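PDB 2EH3: transcriptional regulator from Aquifex aeolicus, which probably binds DNA as a transcriptional regulator of the TetR/AcrR family, through an N-terminal helix-turn-helix domain. Local coordinates for residues 65-76 with 118-127. Residues are numbered along the deposited sequence; the frame is centred on the assembly and turned at random.
Sequences FEENKEKTPEEL and RFEKFLEKHF. With MG (magnesium ion), chain B.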
ATOM      1  N   PHE A  65     -14.023 -14.846   8.808  1.00 15.80           N
ATOM      2  CA  PHE A  65     -13.164 -15.992   9.033  1.00 15.52           C
ATOM      3  C   PHE A  65     -13.874 -17.038   9.873  1.00 16.68           C
ATOM      4  O   PHE A  65     -13.808 -18.218   9.558  1.00 18.34           O
ATOM      5  CB  PHE A  65     -11.871 -15.583   9.751  1.00 17.23           C
ATOM      6  CG  PHE A  65     -10.832 -15.020   8.841  1.00 16.89           C
ATOM      7  CD1 PHE A  65     -10.199 -15.827   7.910  1.00 18.99           C
ATOM      8  CD2 PHE A  65     -10.488 -13.668   8.905  1.00 18.27           C
ATOM      9  CE1 PHE A  65      -9.239 -15.302   7.053  1.00 20.21           C
ATOM     10  CE2 PHE A  65      -9.526 -13.143   8.050  1.00 20.90           C
ATOM     11  CZ  PHE A  65      -8.904 -13.971   7.123  1.00 20.52           C
ATOM     12  N   GLU A  66     -14.560 -16.608  10.925  1.00 14.55           N
ATOM     13  CA  GLU A  66     -15.222 -17.577  11.811  1.00 16.54           C
ATOM     14  C   GLU A  66     -16.351 -18.324  11.098  1.00 16.03           C
ATOM     15  O   GLU A  66     -16.498 -19.547  11.246  1.00 17.83           O
ATOM     16  CB  GLU A  66     -15.794 -16.872  13.060  1.00 17.60           C
ATOM     17  CG  GLU A  66     -14.752 -16.264  14.016  1.00 23.64           C
ATOM     18  CD  GLU A  66     -15.393 -15.479  15.170  1.00 26.80           C
ATOM     19  OE1 GLU A  66     -16.550 -15.021  15.020  1.00 29.14           O
ATOM     20  OE2 GLU A  66     -14.740 -15.299  16.227  1.00 29.64           O
ATOM     21  N   GLU A  67     -17.124 -17.599  10.301  1.00 15.48           N
ATOM     22  CA  GLU A  67     -18.277 -18.186   9.623  1.00 14.81           C
ATOM     23  C   GLU A  67     -18.001 -18.978   8.361  1.00 14.57           C
ATOM     24  O   GLU A  67     -18.888 -19.669   7.852  1.00 13.81           O
ATOM     25  CB  GLU A  67     -19.289 -17.087   9.290  1.00 16.97           C
ATOM     26  CG  GLU A  67     -19.754 -16.314  10.511  1.00 18.30           C
ATOM     27  CD  GLU A  67     -20.498 -15.018  10.172  1.00 21.34           C
ATOM     28  OE1 GLU A  67     -20.525 -14.602   8.996  1.00 21.38           O
ATOM     29  OE2 GLU A  67     -21.043 -14.393  11.106  1.00 24.15           O
ATOM     30  N   ASN A  68     -16.774 -18.891   7.855  1.00 13.52           N
ATOM     31  CA  ASN A  68     -16.414 -19.557   6.620  1.00 13.16           C
ATOM     32  C   ASN A  68     -15.158 -20.398   6.716  1.00 13.26           C
ATOM     33  O   ASN A  68     -14.518 -20.680   5.701  1.00 15.12           O
ATOM     34  CB  ASN A  68     -16.260 -18.514   5.514  1.00 13.04           C
ATOM     35  CG  ASN A  68     -17.523 -17.704   5.322  1.00 15.02           C
ATOM     36  OD1 ASN A  68     -17.656 -16.582   5.819  1.00 18.44           O
ATOM     37  ND2 ASN A  68     -18.474 -18.292   4.622  1.00 17.77           N
ATOM     38  N   LYS A  69     -14.859 -20.866   7.923  1.00 13.46           N
ATOM     39  CA  LYS A  69     -13.652 -21.662   8.130  1.00 14.05           C
ATOM     40  C   LYS A  69     -13.658 -23.025   7.438  1.00 12.98           C
ATOM     41  O   LYS A  69     -12.603 -23.648   7.276  1.00 13.31           O
ATOM     42  CB  LYS A  69     -13.378 -21.833   9.626  1.00 18.68           C
ATOM     43  CG  LYS A  69     -14.402 -22.638  10.352  1.00 21.99           C
ATOM     44  CD  LYS A  69     -14.002 -22.829  11.811  1.00 27.55           C
ATOM     45  CE  LYS A  69     -13.785 -21.516  12.519  1.00 30.38           C
ATOM     46  NZ  LYS A  69     -13.241 -21.743  13.893  1.00 32.30           N
ATOM     47  N   GLU A  70     -14.835 -23.488   7.018  1.00 11.14           N
ATOM     48  CA  GLU A  70     -14.925 -24.787   6.332  1.00 11.70           C
ATOM     49  C   GLU A  70     -14.938 -24.664   4.797  1.00 11.42           C
ATOM     50  O   GLU A  70     -14.993 -25.672   4.055  1.00 13.12           O
ATOM     51  CB  GLU A  70     -16.178 -25.554   6.782  1.00 12.28           C
ATOM     52  CG  GLU A  70     -16.196 -25.855   8.269  1.00 15.36           C
ATOM     53  CD  GLU A  70     -15.054 -26.788   8.672  1.00 16.73           C
ATOM     54  OE1 GLU A  70     -14.622 -27.624   7.856  1.00 19.33           O
ATOM     55  OE2 GLU A  70     -14.592 -26.705   9.820  1.00 21.13           O
ATOM     56  N   LYS A  71     -14.890 -23.440   4.306  1.00 10.32           N
ATOM     57  CA  LYS A  71     -14.874 -23.227   2.850  1.00 10.27           C
ATOM     58  C   LYS A  71     -13.481 -23.472   2.251  1.00 10.09           C
ATOM     59  O   LYS A  71     -12.473 -23.535   2.954  1.00 11.59           O
ATOM     60  CB  LYS A  71     -15.275 -21.781   2.503  1.00 12.00           C
ATOM     61  CG  LYS A  71     -16.654 -21.320   2.962  1.00 13.50           C
ATOM     62  CD  LYS A  71     -17.748 -22.299   2.580  1.00 17.28           C
ATOM     63  CE  LYS A  71     -19.140 -21.694   2.818  1.00 16.23           C
ATOM     64  NZ  LYS A  71     -19.342 -21.123   4.197  1.00 15.47           N
ATOM     65  N   THR A  72     -13.435 -23.635   0.933  1.00 10.65           N
ATOM     66  CA  THR A  72     -12.144 -23.769   0.271  1.00 11.00           C
ATOM     67  C   THR A  72     -11.444 -22.399   0.351  1.00 10.53           C
ATOM     68  O   THR A  72     -12.073 -21.363   0.532  1.00  9.77           O
ATOM     69  CB  THR A  72     -12.276 -24.091  -1.240  1.00 11.39           C
ATOM     70  OG1 THR A  72     -12.922 -22.991  -1.902  1.00 12.11           O
ATOM     71  CG2 THR A  72     -13.105 -25.340  -1.469  1.00 12.33           C
ATOM     72  N   PRO A  73     -10.119 -22.370   0.237  1.00 10.97           N
ATOM     73  CA  PRO A  73      -9.422 -21.088   0.287  1.00 10.36           C
ATOM     74  C   PRO A  73      -9.957 -20.102  -0.772  1.00 10.08           C
ATOM     75  O   PRO A  73     -10.130 -18.928  -0.491  1.00 11.14           O
ATOM     76  CB  PRO A  73      -7.964 -21.480  -0.002  1.00 10.15           C
ATOM     77  CG  PRO A  73      -7.875 -22.788   0.653  1.00 12.78           C
ATOM     78  CD  PRO A  73      -9.161 -23.495   0.251  1.00 11.90           C
ATOM     79  N   GLU A  74     -10.231 -20.604  -1.976  1.00 10.69           N
ATOM     80  CA  GLU A  74     -10.738 -19.766  -3.057  1.00 11.23           C
ATOM     81  C   GLU A  74     -12.077 -19.137  -2.690  1.00  9.75           C
ATOM     82  O   GLU A  74     -12.328 -17.947  -2.953  1.00 10.46           O
ATOM     83  CB  GLU A  74     -10.868 -20.595  -4.341  1.00 12.65           C
ATOM     84  CG  GLU A  74      -9.508 -21.175  -4.776  1.00 15.90           C
ATOM     85  CD  GLU A  74      -9.312 -22.656  -4.414  1.00 19.05           C
ATOM     86  OE1 GLU A  74      -9.454 -23.062  -3.232  1.00 18.80           O
ATOM     87  OE2 GLU A  74      -9.006 -23.420  -5.340  1.00 22.78           O
ATOM     88  N   GLU A  75     -12.965 -19.924  -2.108  1.00  9.41           N
ATOM     89  CA  GLU A  75     -14.268 -19.375  -1.728  1.00  8.00           C
ATOM     90  C   GLU A  75     -14.175 -18.438  -0.511  1.00  9.21           C
ATOM     91  O   GLU A  75     -14.905 -17.438  -0.420  1.00  8.52           O
ATOM     92  CB  GLU A  75     -15.248 -20.514  -1.487  1.00  9.72           C
ATOM     93  CG  GLU A  75     -15.690 -21.181  -2.819  1.00 11.21           C
ATOM     94  CD  GLU A  75     -16.496 -20.271  -3.760  1.00 12.29           C
ATOM     95  OE1 GLU A  75     -17.430 -19.615  -3.285  1.00 10.21           O
ATOM     96  OE2 GLU A  75     -16.198 -20.247  -4.981  1.00 11.47           O
ATOM     97  N   LEU A  76     -13.311 -18.758   0.441  1.00  9.82           N
ATOM     98  CA  LEU A  76     -13.147 -17.854   1.591  1.00  8.83           C
ATOM     99  C   LEU A  76     -12.626 -16.507   1.040  1.00  8.34           C
ATOM    100  O   LEU A  76     -13.096 -15.429   1.429  1.00  9.24           O
ATOM    101  CB  LEU A  76     -12.116 -18.420   2.582  1.00 11.14           C
ATOM    102  CG  LEU A  76     -11.749 -17.422   3.691  1.00 11.14           C
ATOM    103  CD1 LEU A  76     -12.906 -17.285   4.658  1.00 13.19           C
ATOM    104  CD2 LEU A  76     -10.463 -17.908   4.407  1.00 15.86           C
ATOM    105  N   ARG A 118      -5.055 -14.771  11.154  1.00 13.87           N
ATOM    106  CA  ARG A 118      -6.239 -15.599  10.972  1.00 12.80           C
ATOM    107  C   ARG A 118      -6.218 -16.368   9.663  1.00 12.47           C
ATOM    108  O   ARG A 118      -6.628 -17.536   9.598  1.00 12.24           O
ATOM    109  CB  ARG A 118      -7.500 -14.736  11.042  1.00 13.45           C
ATOM    110  CG  ARG A 118      -7.699 -14.173  12.406  1.00 13.74           C
ATOM    111  CD  ARG A 118      -8.898 -13.255  12.432  1.00 13.60           C
ATOM    112  NE  ARG A 118      -9.069 -12.652  13.755  1.00 17.47           N
ATOM    113  CZ  ARG A 118      -9.746 -13.233  14.742  1.00 20.80           C
ATOM    114  NH1 ARG A 118     -10.309 -14.420  14.551  1.00 22.16           N
ATOM    115  NH2 ARG A 118      -9.859 -12.622  15.908  1.00 22.72           N
ATOM    116  N   PHE A 119      -5.763 -15.715   8.602  1.00 11.57           N
ATOM    117  CA  PHE A 119      -5.683 -16.365   7.329  1.00 11.27           C
ATOM    118  C   PHE A 119      -4.664 -17.508   7.411  1.00 10.78           C
ATOM    119  O   PHE A 119      -4.881 -18.608   6.879  1.00 10.47           O
ATOM    120  CB  PHE A 119      -5.287 -15.331   6.274  1.00 12.76           C
ATOM    121  CG  PHE A 119      -5.303 -15.859   4.883  1.00 17.20           C
ATOM    122  CD1 PHE A 119      -6.270 -16.770   4.459  1.00 16.49           C
ATOM    123  CD2 PHE A 119      -4.336 -15.414   3.973  1.00 17.37           C
ATOM    124  CE1 PHE A 119      -6.282 -17.234   3.144  1.00 18.80           C
ATOM    125  CE2 PHE A 119      -4.338 -15.866   2.669  1.00 20.58           C
ATOM    126  CZ  PHE A 119      -5.309 -16.775   2.247  1.00 20.03           C
ATOM    127  N   GLU A 120      -3.545 -17.247   8.073  1.00 11.67           N
ATOM    128  CA  GLU A 120      -2.527 -18.289   8.217  1.00 13.79           C
ATOM    129  C   GLU A 120      -3.076 -19.496   8.923  1.00 12.64           C
ATOM    130  O   GLU A 120      -2.844 -20.639   8.474  1.00 11.59           O
ATOM    131  CB  GLU A 120      -1.316 -17.796   9.012  1.00 14.44           C
ATOM    132  CG  GLU A 120      -0.372 -17.070   8.154  1.00 19.54           C
ATOM    133  CD  GLU A 120       0.993 -16.944   8.746  1.00 17.83           C
ATOM    134  OE1 GLU A 120       1.777 -16.260   8.071  1.00 22.67           O
ATOM    135  OE2 GLU A 120       1.301 -17.501   9.847  1.00 18.83           O
ATOM    136  N   LYS A 121      -3.794 -19.258  10.027  1.00 12.06           N
ATOM    137  CA  LYS A 121      -4.379 -20.348  10.817  1.00 13.57           C
ATOM    138  C   LYS A 121      -5.293 -21.186   9.937  1.00 13.05           C
ATOM    139  O   LYS A 121      -5.288 -22.407  10.002  1.00 12.97           O
ATOM    140  CB  LYS A 121      -5.167 -19.796  12.008  1.00 16.53           C
ATOM    141  CG  LYS A 121      -4.262 -19.188  13.090  1.00 20.73           C
ATOM    142  CD  LYS A 121      -5.018 -18.811  14.365  1.00 24.97           C
ATOM    143  CE  LYS A 121      -4.220 -17.799  15.215  1.00 27.24           C
ATOM    144  NZ  LYS A 121      -2.787 -18.183  15.419  1.00 31.50           N
ATOM    145  N   PHE A 122      -6.117 -20.517   9.146  1.00 10.73           N
ATOM    146  CA  PHE A 122      -7.012 -21.221   8.221  1.00  9.34           C
ATOM    147  C   PHE A 122      -6.214 -22.071   7.215  1.00 10.94           C
ATOM    148  O   PHE A 122      -6.547 -23.244   6.926  1.00 11.78           O
ATOM    149  CB  PHE A 122      -7.886 -20.168   7.511  1.00 10.10           C
ATOM    150  CG  PHE A 122      -8.595 -20.677   6.290  1.00  8.37           C
ATOM    151  CD1 PHE A 122      -9.833 -21.327   6.401  1.00 10.27           C
ATOM    152  CD2 PHE A 122      -8.032 -20.515   5.024  1.00 10.63           C
ATOM    153  CE1 PHE A 122     -10.477 -21.797   5.263  1.00 12.20           C
ATOM    154  CE2 PHE A 122      -8.674 -20.985   3.870  1.00 12.69           C
ATOM    155  CZ  PHE A 122      -9.902 -21.628   4.000  1.00 12.71           C
ATOM    156  N   LEU A 123      -5.135 -21.517   6.678  1.00  9.65           N
ATOM    157  CA  LEU A 123      -4.344 -22.258   5.708  1.00 11.37           C
ATOM    158  C   LEU A 123      -3.507 -23.379   6.297  1.00 12.13           C
ATOM    159  O   LEU A 123      -3.114 -24.276   5.563  1.00 12.81           O
ATOM    160  CB  LEU A 123      -3.433 -21.309   4.941  1.00 11.47           C
ATOM    161  CG  LEU A 123      -4.161 -20.353   3.992  1.00 12.85           C
ATOM    162  CD1 LEU A 123      -3.170 -19.318   3.526  1.00 16.42           C
ATOM    163  CD2 LEU A 123      -4.764 -21.115   2.807  1.00 13.61           C
ATOM    164  N   GLU A 124      -3.240 -23.347   7.608  1.00 12.68           N
ATOM    165  CA  GLU A 124      -2.404 -24.400   8.214  1.00 11.98           C
ATOM    166  C   GLU A 124      -3.090 -25.749   8.207  1.00 14.67           C
ATOM    167  O   GLU A 124      -2.410 -26.780   8.267  1.00 13.75           O
ATOM    168  CB  GLU A 124      -2.015 -24.049   9.662  1.00 10.78           C
ATOM    169  CG  GLU A 124      -0.964 -22.935   9.853  1.00 10.08           C
ATOM    170  CD  GLU A 124       0.478 -23.320   9.458  1.00 10.67           C
ATOM    171  OE1 GLU A 124       0.856 -24.512   9.447  1.00  9.13           O
ATOM    172  OE2 GLU A 124       1.230 -22.364   9.193  1.00  8.18           O
ATOM    173  N   LYS A 125      -4.420 -25.745   8.109  1.00 17.02           N
ATOM    174  CA  LYS A 125      -5.178 -26.976   8.123  1.00 21.01           C
ATOM    175  C   LYS A 125      -4.800 -27.877   6.968  1.00 21.36           C
ATOM    176  O   LYS A 125      -4.399 -29.023   7.192  1.00 23.18           O
ATOM    177  CB  LYS A 125      -6.683 -26.688   8.114  1.00 22.74           C
ATOM    178  CG  LYS A 125      -7.128 -25.839   9.301  1.00 27.96           C
ATOM    179  CD  LYS A 125      -8.539 -26.205   9.757  1.00 31.99           C
ATOM    180  CE  LYS A 125      -8.958 -25.395  10.978  1.00 34.30           C
ATOM    181  NZ  LYS A 125      -8.128 -25.700  12.181  1.00 36.04           N
ATOM    182  N   HIS A 126      -4.879 -27.373   5.742  1.00 21.41           N
ATOM    183  CA  HIS A 126      -4.523 -28.229   4.612  1.00 21.30           C
ATOM    184  C   HIS A 126      -3.208 -27.929   3.883  1.00 18.51           C
ATOM    185  O   HIS A 126      -2.820 -28.693   3.003  1.00 17.59           O
ATOM    186  CB  HIS A 126      -5.672 -28.268   3.601  1.00 23.51           C
ATOM    187  CG  HIS A 126      -6.932 -28.857   4.153  1.00 27.71           C
ATOM    188  ND1 HIS A 126      -7.036 -30.181   4.525  1.00 29.21           N
ATOM    189  CD2 HIS A 126      -8.128 -28.292   4.444  1.00 28.94           C
ATOM    190  CE1 HIS A 126      -8.239 -30.404   5.024  1.00 29.90           C
ATOM    191  NE2 HIS A 126      -8.922 -29.273   4.987  1.00 30.48           N
ATOM    192  N   PHE A 127      -2.532 -26.828   4.216  1.00 15.85           N
ATOM    193  CA  PHE A 127      -1.235 -26.528   3.566  1.00 13.78           C
ATOM    194  C   PHE A 127      -0.273 -26.059   4.678  1.00 11.70           C
ATOM    195  O   PHE A 127       0.276 -24.963   4.580  1.00 11.57           O
ATOM    196  CB  PHE A 127      -1.404 -25.373   2.564  1.00 16.44           C
ATOM    197  CG  PHE A 127      -2.579 -25.539   1.643  1.00 18.44           C
ATOM    198  CD1 PHE A 127      -2.432 -26.173   0.421  1.00 20.18           C
ATOM    199  CD2 PHE A 127      -3.845 -25.097   2.034  1.00 20.61           C
ATOM    200  CE1 PHE A 127      -3.542 -26.373  -0.426  1.00 22.81           C
ATOM    201  CE2 PHE A 127      -4.956 -25.291   1.203  1.00 22.69           C
ATOM    202  CZ  PHE A 127      -4.798 -25.928  -0.025  1.00 21.91           C
TER
HETATM  203 MG    MG B1001     -18.131 -18.798  -5.441  1.00  5.16          MG
HETATM  204  O   HOH W   1     -19.090 -20.981  -5.606  1.00 11.88           O
HETATM  205  O   HOH W   2     -17.183 -19.095  -7.574  1.00 14.49           O
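A chi1 of 165° turns the Phe122 ring away from its own backbone N and toward the turn that links helices 46-67 and 73-86. Leu76, with a similar chi1 (171°), comes from the opposite direction and lays CD2 over the middle of that ring, 3.5 Å from the centroid. This CH-pi contact covers one face. The ring's edge meets the turn's backbone: Lys71 O lies in the ring plane, 3.4 Å from Phe122 CZ, and Lys69 O is 3.5 Å from Phe122 CE1. The Pro73 and Phe122 side chains cross at about a right angle, Pro73 CG 3.8 Å from Phe122 CE2, and the same CG reaches Leu123 CD2 and Phe127 CE2. Were Phe122 cut back to an alanine, Leu76 CD2 would probably lose its aromatic face and a gap would open between the turn and helix 105-126. The contact belongs to the all-helical C-terminal domain of the TetR fold, where the type I turn Asn68-Lys71 leads into helix 73-86. Thr72 is the N-cap of that helix, OG1 accepting from Glu75 N at 3.1 Å. On the helix's first turn, Glu75 grips a magnesium ion with both carboxylate oxygens, and Glu78 also binds this metal. One turn earlier on helix 105-126, Arg118 places CB over one face of the Phe65 ring, 3.9 Å from its centroid, while its NE forms a salt bridge with Asp114. Phe65 CZ also packs on Phe119 CB at 4.0 Å, and the Phe119 side chain reaches Ile138 of helix 131-152.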